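Local coordinates for putative creatinine amidohydrolase (Bacteroides fragilis, PDB 3LUB), which probably hydrolyses carbon-nitrogen bonds in linear amides, as a zinc-dependent member of the creatininase superfamily, at residues F[50-64]-F[236-249]. Residues are numbered along the deposited sequence; the frame is centred on the assembly and turned at random.
Sequences IAVEAAELALSRSGV and IVEKLAGLFEEMAQ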
ATOM      1  N   ILE F  50     -28.823  -0.480  19.875  1.00 20.09           N
ATOM      2  CA  ILE F  50     -28.673  -1.722  20.650  1.00 18.71           C
ATOM      3  C   ILE F  50     -27.492  -1.659  21.621  1.00 19.54           C
ATOM      4  O   ILE F  50     -27.618  -2.003  22.802  1.00 20.34           O
ATOM      5  CB  ILE F  50     -28.537  -2.961  19.732  1.00 20.59           C
ATOM      6  CG1 ILE F  50     -29.861  -3.187  18.972  1.00 20.43           C
ATOM      7  CG2 ILE F  50     -28.098  -4.197  20.530  1.00 19.73           C
ATOM      8  CD1 ILE F  50     -29.746  -4.078  17.788  1.00 17.81           C
ATOM      9  N   ALA F  51     -26.339  -1.221  21.140  1.00 19.75           N
ATOM     10  CA  ALA F  51     -25.121  -1.203  21.967  1.00 19.08           C
ATOM     11  C   ALA F  51     -25.228  -0.235  23.129  1.00 18.96           C
ATOM     12  O   ALA F  51     -24.765  -0.534  24.240  1.00 20.19           O
ATOM     13  CB  ALA F  51     -23.873  -0.903  21.101  1.00 16.79           C
ATOM     14  N   VAL F  52     -25.828   0.926  22.902  1.00 19.74           N
ATOM     15  CA  VAL F  52     -26.063   1.905  23.997  1.00 20.72           C
ATOM     16  C   VAL F  52     -27.004   1.303  25.056  1.00 20.86           C
ATOM     17  O   VAL F  52     -26.713   1.364  26.267  1.00 21.11           O
ATOM     18  CB  VAL F  52     -26.573   3.267  23.454  1.00 21.63           C
ATOM     19  CG1 VAL F  52     -27.159   4.166  24.576  1.00 21.87           C
ATOM     20  CG2 VAL F  52     -25.451   3.978  22.774  1.00 16.84           C
ATOM     21  N   GLU F  53     -28.083   0.669  24.604  1.00 21.28           N
ATOM     22  CA  GLU F  53     -29.005  -0.007  25.518  1.00 23.55           C
ATOM     23  C   GLU F  53     -28.296  -1.101  26.336  1.00 21.51           C
ATOM     24  O   GLU F  53     -28.524  -1.215  27.496  1.00 22.71           O
ATOM     25  CB  GLU F  53     -30.162  -0.636  24.759  1.00 22.69           C
ATOM     26  CG  GLU F  53     -31.495   0.061  24.855  1.00 33.88           C
ATOM     27  CD  GLU F  53     -32.661  -0.912  24.703  1.00 31.07           C
ATOM     28  OE1 GLU F  53     -33.008  -1.554  25.722  1.00 42.54           O
ATOM     29  OE2 GLU F  53     -33.213  -1.058  23.582  1.00 35.09           O
ATOM     30  N   ALA F  54     -27.440  -1.899  25.705  1.00 21.00           N
ATOM     31  CA  ALA F  54     -26.721  -2.959  26.417  1.00 19.21           C
ATOM     32  C   ALA F  54     -25.675  -2.377  27.361  1.00 20.15           C
ATOM     33  O   ALA F  54     -25.441  -2.940  28.440  1.00 20.64           O
ATOM     34  CB  ALA F  54     -26.094  -3.957  25.456  1.00 17.80           C
ATOM     35  N   ALA F  55     -25.032  -1.284  26.956  1.00 20.10           N
ATOM     36  CA  ALA F  55     -24.071  -0.569  27.814  1.00 21.23           C
ATOM     37  C   ALA F  55     -24.756  -0.044  29.080  1.00 20.80           C
ATOM     38  O   ALA F  55     -24.223  -0.142  30.190  1.00 22.40           O
ATOM     39  CB  ALA F  55     -23.367   0.631  27.011  1.00 21.24           C
ATOM     40  N   GLU F  56     -25.940   0.519  28.905  1.00 22.29           N
ATOM     41  CA  GLU F  56     -26.727   1.028  30.008  1.00 24.12           C
ATOM     42  C   GLU F  56     -27.132  -0.112  30.955  1.00 24.11           C
ATOM     43  O   GLU F  56     -27.068   0.030  32.185  1.00 23.77           O
ATOM     44  CB  GLU F  56     -27.975   1.736  29.477  1.00 24.10           C
ATOM     45  CG  GLU F  56     -27.706   3.117  28.888  1.00 25.19           C
ATOM     46  CD  GLU F  56     -28.932   3.749  28.217  1.00 28.62           C
ATOM     47  OE1 GLU F  56     -29.854   3.008  27.753  1.00 35.17           O
ATOM     48  OE2 GLU F  56     -28.972   5.000  28.131  1.00 34.38           O
ATOM     49  N   LEU F  57     -27.542  -1.242  30.383  1.00 23.68           N
ATOM     50  CA  LEU F  57     -27.868  -2.410  31.206  1.00 23.34           C
ATOM     51  C   LEU F  57     -26.670  -2.943  31.971  1.00 24.94           C
ATOM     52  O   LEU F  57     -26.804  -3.223  33.162  1.00 25.89           O
ATOM     53  CB  LEU F  57     -28.471  -3.522  30.371  1.00 24.92           C
ATOM     54  CG  LEU F  57     -29.033  -4.713  31.130  1.00 25.65           C
ATOM     55  CD1 LEU F  57     -30.177  -4.259  32.021  1.00 25.81           C
ATOM     56  CD2 LEU F  57     -29.455  -5.765  30.107  1.00 22.26           C
ATOM     57  N   ALA F  58     -25.509  -3.088  31.317  1.00 24.51           N
ATOM     58  CA  ALA F  58     -24.325  -3.590  32.008  1.00 24.16           C
ATOM     59  C   ALA F  58     -23.910  -2.653  33.132  1.00 24.96           C
ATOM     60  O   ALA F  58     -23.439  -3.101  34.170  1.00 26.22           O
ATOM     61  CB  ALA F  58     -23.145  -3.785  31.037  1.00 24.74           C
ATOM     62  N   LEU F  59     -24.031  -1.344  32.904  1.00 25.19           N
ATOM     63  CA  LEU F  59     -23.663  -0.358  33.924  1.00 25.89           C
ATOM     64  C   LEU F  59     -24.609  -0.424  35.120  1.00 27.05           C
ATOM     65  O   LEU F  59     -24.141  -0.450  36.241  1.00 27.25           O
ATOM     66  CB  LEU F  59     -23.657   1.060  33.363  1.00 26.31           C
ATOM     67  CG  LEU F  59     -23.195   2.212  34.264  1.00 27.62           C
ATOM     68  CD1 LEU F  59     -21.753   2.016  34.799  1.00 22.73           C
ATOM     69  CD2 LEU F  59     -23.353   3.521  33.511  1.00 26.01           C
ATOM     70  N   SER F  60     -25.923  -0.444  34.888  1.00 27.84           N
ATOM     71  CA  SER F  60     -26.860  -0.406  36.003  1.00 31.19           C
ATOM     72  C   SER F  60     -26.842  -1.713  36.803  1.00 32.20           C
ATOM     73  O   SER F  60     -26.985  -1.700  38.030  1.00 34.36           O
ATOM     74  CB  SER F  60     -28.279  -0.097  35.532  1.00 31.99           C
ATOM     75  OG  SER F  60     -28.864  -1.215  34.855  1.00 42.02           O
ATOM     76  N   ARG F  61     -26.623  -2.818  36.097  1.00 31.86           N
ATOM     77  CA  ARG F  61     -26.610  -4.161  36.647  1.00 32.27           C
ATOM     78  C   ARG F  61     -25.305  -4.586  37.333  1.00 31.83           C
ATOM     79  O   ARG F  61     -25.338  -5.268  38.354  1.00 33.14           O
ATOM     80  CB  ARG F  61     -26.890  -5.103  35.473  1.00 32.78           C
ATOM     81  CG  ARG F  61     -26.970  -6.529  35.807  1.00 36.97           C
ATOM     82  CD  ARG F  61     -27.713  -7.279  34.701  1.00 38.11           C
ATOM     83  NE  ARG F  61     -26.805  -7.869  33.724  1.00 37.41           N
ATOM     84  CZ  ARG F  61     -27.225  -8.555  32.669  1.00 34.83           C
ATOM     85  NH1 ARG F  61     -28.523  -8.707  32.455  1.00 35.95           N
ATOM     86  NH2 ARG F  61     -26.346  -9.100  31.833  1.00 38.96           N
ATOM     87  N   SER F  62     -24.156  -4.213  36.774  1.00 31.12           N
ATOM     88  CA  SER F  62     -22.852  -4.679  37.293  1.00 32.21           C
ATOM     89  C   SER F  62     -21.833  -3.607  37.560  1.00 29.28           C
ATOM     90  O   SER F  62     -20.743  -3.908  38.030  1.00 29.30           O
ATOM     91  CB  SER F  62     -22.191  -5.646  36.300  1.00 34.47           C
ATOM     92  OG  SER F  62     -23.085  -6.668  35.899  1.00 47.68           O
ATOM     93  N   GLY F  63     -22.128  -2.365  37.218  1.00 28.65           N
ATOM     94  CA  GLY F  63     -21.126  -1.298  37.327  1.00 28.23           C
ATOM     95  C   GLY F  63     -20.021  -1.404  36.280  1.00 28.18           C
ATOM     96  O   GLY F  63     -18.981  -0.759  36.385  1.00 30.08           O
ATOM     97  N   VAL F  64     -20.229  -2.227  35.261  1.00 27.72           N
ATOM     98  CA  VAL F  64     -19.277  -2.334  34.170  1.00 26.02           C
ATOM     99  C   VAL F  64     -19.623  -1.226  33.178  1.00 25.10           C
ATOM    100  O   VAL F  64     -20.756  -1.141  32.730  1.00 24.19           O
ATOM    101  CB  VAL F  64     -19.313  -3.716  33.515  1.00 26.43           C
ATOM    102  CG1 VAL F  64     -18.543  -3.695  32.193  1.00 25.20           C
ATOM    103  CG2 VAL F  64     -18.724  -4.745  34.478  1.00 24.97           C
ATOM    104  N   ILE F 236     -31.449  -9.701  22.680  1.00 21.79           N
ATOM    105  CA  ILE F 236     -30.183  -9.269  22.037  1.00 20.60           C
ATOM    106  C   ILE F 236     -29.430  -8.387  23.040  1.00 20.81           C
ATOM    107  O   ILE F 236     -28.254  -8.620  23.373  1.00 22.33           O
ATOM    108  CB  ILE F 236     -30.458  -8.531  20.652  1.00 22.12           C
ATOM    109  CG1 ILE F 236     -31.105  -9.483  19.635  1.00 18.53           C
ATOM    110  CG2 ILE F 236     -29.179  -7.931  20.045  1.00 18.94           C
ATOM    111  CD1 ILE F 236     -31.665  -8.791  18.357  1.00 16.17           C
ATOM    112  N   VAL F 237     -30.144  -7.401  23.569  1.00 20.72           N
ATOM    113  CA  VAL F 237     -29.581  -6.444  24.535  1.00 20.49           C
ATOM    114  C   VAL F 237     -29.050  -7.107  25.782  1.00 21.71           C
ATOM    115  O   VAL F 237     -27.950  -6.786  26.256  1.00 22.10           O
ATOM    116  CB  VAL F 237     -30.610  -5.343  24.877  1.00 20.01           C
ATOM    117  CG1 VAL F 237     -30.208  -4.634  26.199  1.00 18.50           C
ATOM    118  CG2 VAL F 237     -30.703  -4.343  23.663  1.00 19.33           C
ATOM    119  N   GLU F 238     -29.806  -8.080  26.288  1.00 23.19           N
ATOM    120  CA  GLU F 238     -29.424  -8.791  27.507  1.00 23.14           C
ATOM    121  C   GLU F 238     -28.193  -9.694  27.300  1.00 21.76           C
ATOM    122  O   GLU F 238     -27.278  -9.743  28.149  1.00 21.73           O
ATOM    123  CB  GLU F 238     -30.650  -9.602  28.020  1.00 24.98           C
ATOM    124  CG  GLU F 238     -30.502 -10.080  29.477  1.00 31.86           C
ATOM    125  CD  GLU F 238     -29.505 -11.213  29.616  1.00 37.82           C
ATOM    126  OE1 GLU F 238     -29.499 -12.102  28.732  1.00 45.06           O
ATOM    127  OE2 GLU F 238     -28.711 -11.210  30.590  1.00 39.89           O
ATOM    128  N   LYS F 239     -28.154 -10.406  26.170  1.00 22.00           N
ATOM    129  CA  LYS F 239     -26.950 -11.193  25.828  1.00 23.42           C
ATOM    130  C   LYS F 239     -25.709 -10.330  25.616  1.00 22.11           C
ATOM    131  O   LYS F 239     -24.623 -10.704  26.031  1.00 22.28           O
ATOM    132  CB  LYS F 239     -27.162 -12.037  24.579  1.00 23.25           C
ATOM    133  CG  LYS F 239     -27.790 -13.393  24.810  1.00 28.44           C
ATOM    134  CD  LYS F 239     -27.572 -14.294  23.565  1.00 33.13           C
ATOM    135  CE  LYS F 239     -28.537 -15.481  23.548  1.00 45.11           C
ATOM    136  NZ  LYS F 239     -28.678 -16.131  24.893  1.00 46.49           N
ATOM    137  N   LEU F 240     -25.856  -9.189  24.945  1.00 22.30           N
ATOM    138  CA  LEU F 240     -24.720  -8.298  24.714  1.00 21.23           C
ATOM    139  C   LEU F 240     -24.215  -7.723  26.040  1.00 21.08           C
ATOM    140  O   LEU F 240     -23.014  -7.728  26.308  1.00 20.43           O
ATOM    141  CB  LEU F 240     -25.075  -7.200  23.684  1.00 21.87           C
ATOM    142  CG  LEU F 240     -25.095  -7.679  22.225  1.00 21.27           C
ATOM    143  CD1 LEU F 240     -25.770  -6.707  21.242  1.00 16.80           C
ATOM    144  CD2 LEU F 240     -23.646  -8.056  21.709  1.00 22.99           C
ATOM    145  N   ALA F 241     -25.134  -7.283  26.894  1.00 21.33           N
ATOM    146  CA  ALA F 241     -24.783  -6.823  28.230  1.00 20.78           C
ATOM    147  C   ALA F 241     -23.943  -7.866  28.982  1.00 20.63           C
ATOM    148  O   ALA F 241     -22.938  -7.538  29.608  1.00 22.84           O
ATOM    149  CB  ALA F 241     -26.060  -6.496  29.031  1.00 19.50           C
ATOM    150  N   GLY F 242     -24.381  -9.118  28.926  1.00 21.25           N
ATOM    151  CA  GLY F 242     -23.621 -10.221  29.498  1.00 21.57           C
ATOM    152  C   GLY F 242     -22.197 -10.393  28.948  1.00 21.98           C
ATOM    153  O   GLY F 242     -21.241 -10.628  29.714  1.00 22.63           O
ATOM    154  N   LEU F 243     -22.059 -10.275  27.639  1.00 21.13           N
ATOM    155  CA  LEU F 243     -20.755 -10.309  26.993  1.00 21.11           C
ATOM    156  C   LEU F 243     -19.885  -9.143  27.400  1.00 21.79           C
ATOM    157  O   LEU F 243     -18.682  -9.319  27.658  1.00 21.61           O
ATOM    158  CB  LEU F 243     -20.910 -10.320  25.466  1.00 21.91           C
ATOM    159  CG  LEU F 243     -19.644 -10.089  24.617  1.00 20.07           C
ATOM    160  CD1 LEU F 243     -18.803 -11.294  24.619  1.00 21.03           C
ATOM    161  CD2 LEU F 243     -20.037  -9.728  23.172  1.00 20.77           C
ATOM    162  N   PHE F 244     -20.463  -7.941  27.444  1.00 22.43           N
ATOM    163  CA  PHE F 244     -19.709  -6.778  27.942  1.00 23.53           C
ATOM    164  C   PHE F 244     -19.182  -7.060  29.358  1.00 23.77           C
ATOM    165  O   PHE F 244     -18.033  -6.817  29.651  1.00 24.96           O
ATOM    166  CB  PHE F 244     -20.550  -5.478  28.005  1.00 24.18           C
ATOM    167  CG  PHE F 244     -21.127  -5.018  26.682  1.00 24.95           C
ATOM    168  CD1 PHE F 244     -20.856  -5.665  25.483  1.00 27.09           C
ATOM    169  CD2 PHE F 244     -21.929  -3.899  26.651  1.00 26.09           C
ATOM    170  CE1 PHE F 244     -21.421  -5.222  24.298  1.00 24.57           C
ATOM    171  CE2 PHE F 244     -22.476  -3.443  25.463  1.00 21.83           C
ATOM    172  CZ  PHE F 244     -22.227  -4.111  24.288  1.00 23.32           C
ATOM    173  N   GLU F 245     -20.037  -7.552  30.241  1.00 24.02           N
ATOM    174  CA  GLU F 245     -19.612  -7.788  31.644  1.00 24.44           C
ATOM    175  C   GLU F 245     -18.491  -8.808  31.752  1.00 24.08           C
ATOM    176  O   GLU F 245     -17.526  -8.591  32.467  1.00 25.68           O
ATOM    177  CB  GLU F 245     -20.780  -8.262  32.515  1.00 23.50           C
ATOM    178  CG  GLU F 245     -21.823  -7.184  32.864  1.00 26.66           C
ATOM    179  CD  GLU F 245     -23.237  -7.753  33.017  1.00 32.77           C
ATOM    180  OE1 GLU F 245     -23.382  -8.986  32.823  1.00 33.41           O
ATOM    181  OE2 GLU F 245     -24.197  -6.984  33.319  1.00 35.01           O
ATOM    182  N   GLU F 246     -18.631  -9.928  31.057  1.00 24.94           N
ATOM    183  CA  GLU F 246     -17.612 -10.990  31.096  1.00 25.28           C
ATOM    184  C   GLU F 246     -16.316 -10.565  30.423  1.00 26.10           C
ATOM    185  O   GLU F 246     -15.245 -10.924  30.886  1.00 27.16           O
ATOM    186  CB  GLU F 246     -18.115 -12.249  30.430  1.00 25.08           C
ATOM    187  CG  GLU F 246     -19.313 -12.871  31.088  1.00 27.73           C
ATOM    188  CD  GLU F 246     -20.069 -13.775  30.122  1.00 29.95           C
ATOM    189  OE1 GLU F 246     -19.721 -13.764  28.910  1.00 32.90           O
ATOM    190  OE2 GLU F 246     -21.012 -14.487  30.551  1.00 35.01           O
HETATM  191  N   MSE F 247     -16.394  -9.801  29.339  1.00 25.77           N
HETATM  192  CA  MSE F 247     -15.185  -9.207  28.753  1.00 26.28           C
HETATM  193  C   MSE F 247     -14.444  -8.326  29.734  1.00 28.45           C
HETATM  194  O   MSE F 247     -13.214  -8.394  29.808  1.00 28.78           O
HETATM  195  CB  MSE F 247     -15.496  -8.405  27.491  1.00 25.84           C
HETATM  196  CG  MSE F 247     -15.785  -9.269  26.283  1.00 24.79           C
HETATM  197 SE   MSE F 247     -16.223  -8.180  24.716  0.75 31.57          SE
HETATM  198  CE  MSE F 247     -14.385  -7.511  24.322  1.00 21.42           C
ATOM    199  N   ALA F 248     -15.191  -7.525  30.503  1.00 29.85           N
ATOM    200  CA  ALA F 248     -14.614  -6.651  31.549  1.00 30.79           C
ATOM    201  C   ALA F 248     -14.018  -7.400  32.728  1.00 30.86           C
ATOM    202  O   ALA F 248     -13.029  -6.947  33.316  1.00 31.49           O
ATOM    203  CB  ALA F 248     -15.658  -5.678  32.075  1.00 30.04           C
ATOM    204  N   GLN F 249     -14.628  -8.527  33.090  1.00 30.82           N
ATOM    205  CA  GLN F 249     -14.307  -9.210  34.362  1.00 33.40           C
ATOM    206  C   GLN F 249     -13.372 -10.422  34.211  1.00 33.62           C
ATOM    207  O   GLN F 249     -12.869 -10.946  35.193  1.00 34.60           O
ATOM    208  CB  GLN F 249     -15.617  -9.602  35.052  1.00 33.36           C
ATOM    209  CG  GLN F 249     -16.336  -8.356  35.616  1.00 37.41           C
ATOM    210  CD  GLN F 249     -17.786  -8.591  36.040  1.00 38.71           C
ATOM    211  OE1 GLN F 249     -18.338  -9.698  35.881  1.00 45.23           O
ATOM    212  NE2 GLN F 249     -18.415  -7.533  36.579  1.00 39.58           N
TER
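Ala54 and Ala241 bring helices 50-62 and 236-249 together, their CA atoms 4.7 Å apart where the axes cross at -58°. Packing is knobs-into-holes: Ala54 CB sits among Val237, Leu240, Ala241 and Phe244, and Ala241 answers among Ala54, Leu57, Ala58 and Arg61. The Phe244 ring turns an edge to the backbone of 50-62, Ala51 O near its plane, while CE2 lies 3.7 Å from Ala54 CB; Phe244 also touches Ile25 and Leu115 of the parallel sheet. Ile50 CG2 presses on Leu240 CD1 at a tight 3.5 Å, and Val64 CG1, anti to its backbone nitrogen, reaches Ala248 CB. The polar part is a salt-bridge network of Arg61, Glu238 and Glu245. Bent at chi3 (95°), Arg61 grips Glu245 side-on. Its NE meets the syn lone pair of Glu245 OE2 at 2.8 Å; its NH2 meets OE1 at 3.1 Å, nearly straight (166°). Glu238 OE2 offers its anti lone pair to Arg61 NH1, and Ala241 CB covers one guanidinium face. Ser62 OG adds a weak hydrogen bond to Glu245 OE2. The single guanidinium can offset only part of the two carboxylates' charge, yet probably helps keep buried Glu245 ionised; Arg61 and Ser62 thus tie the last turn of helix 42-62 to helix 226-249.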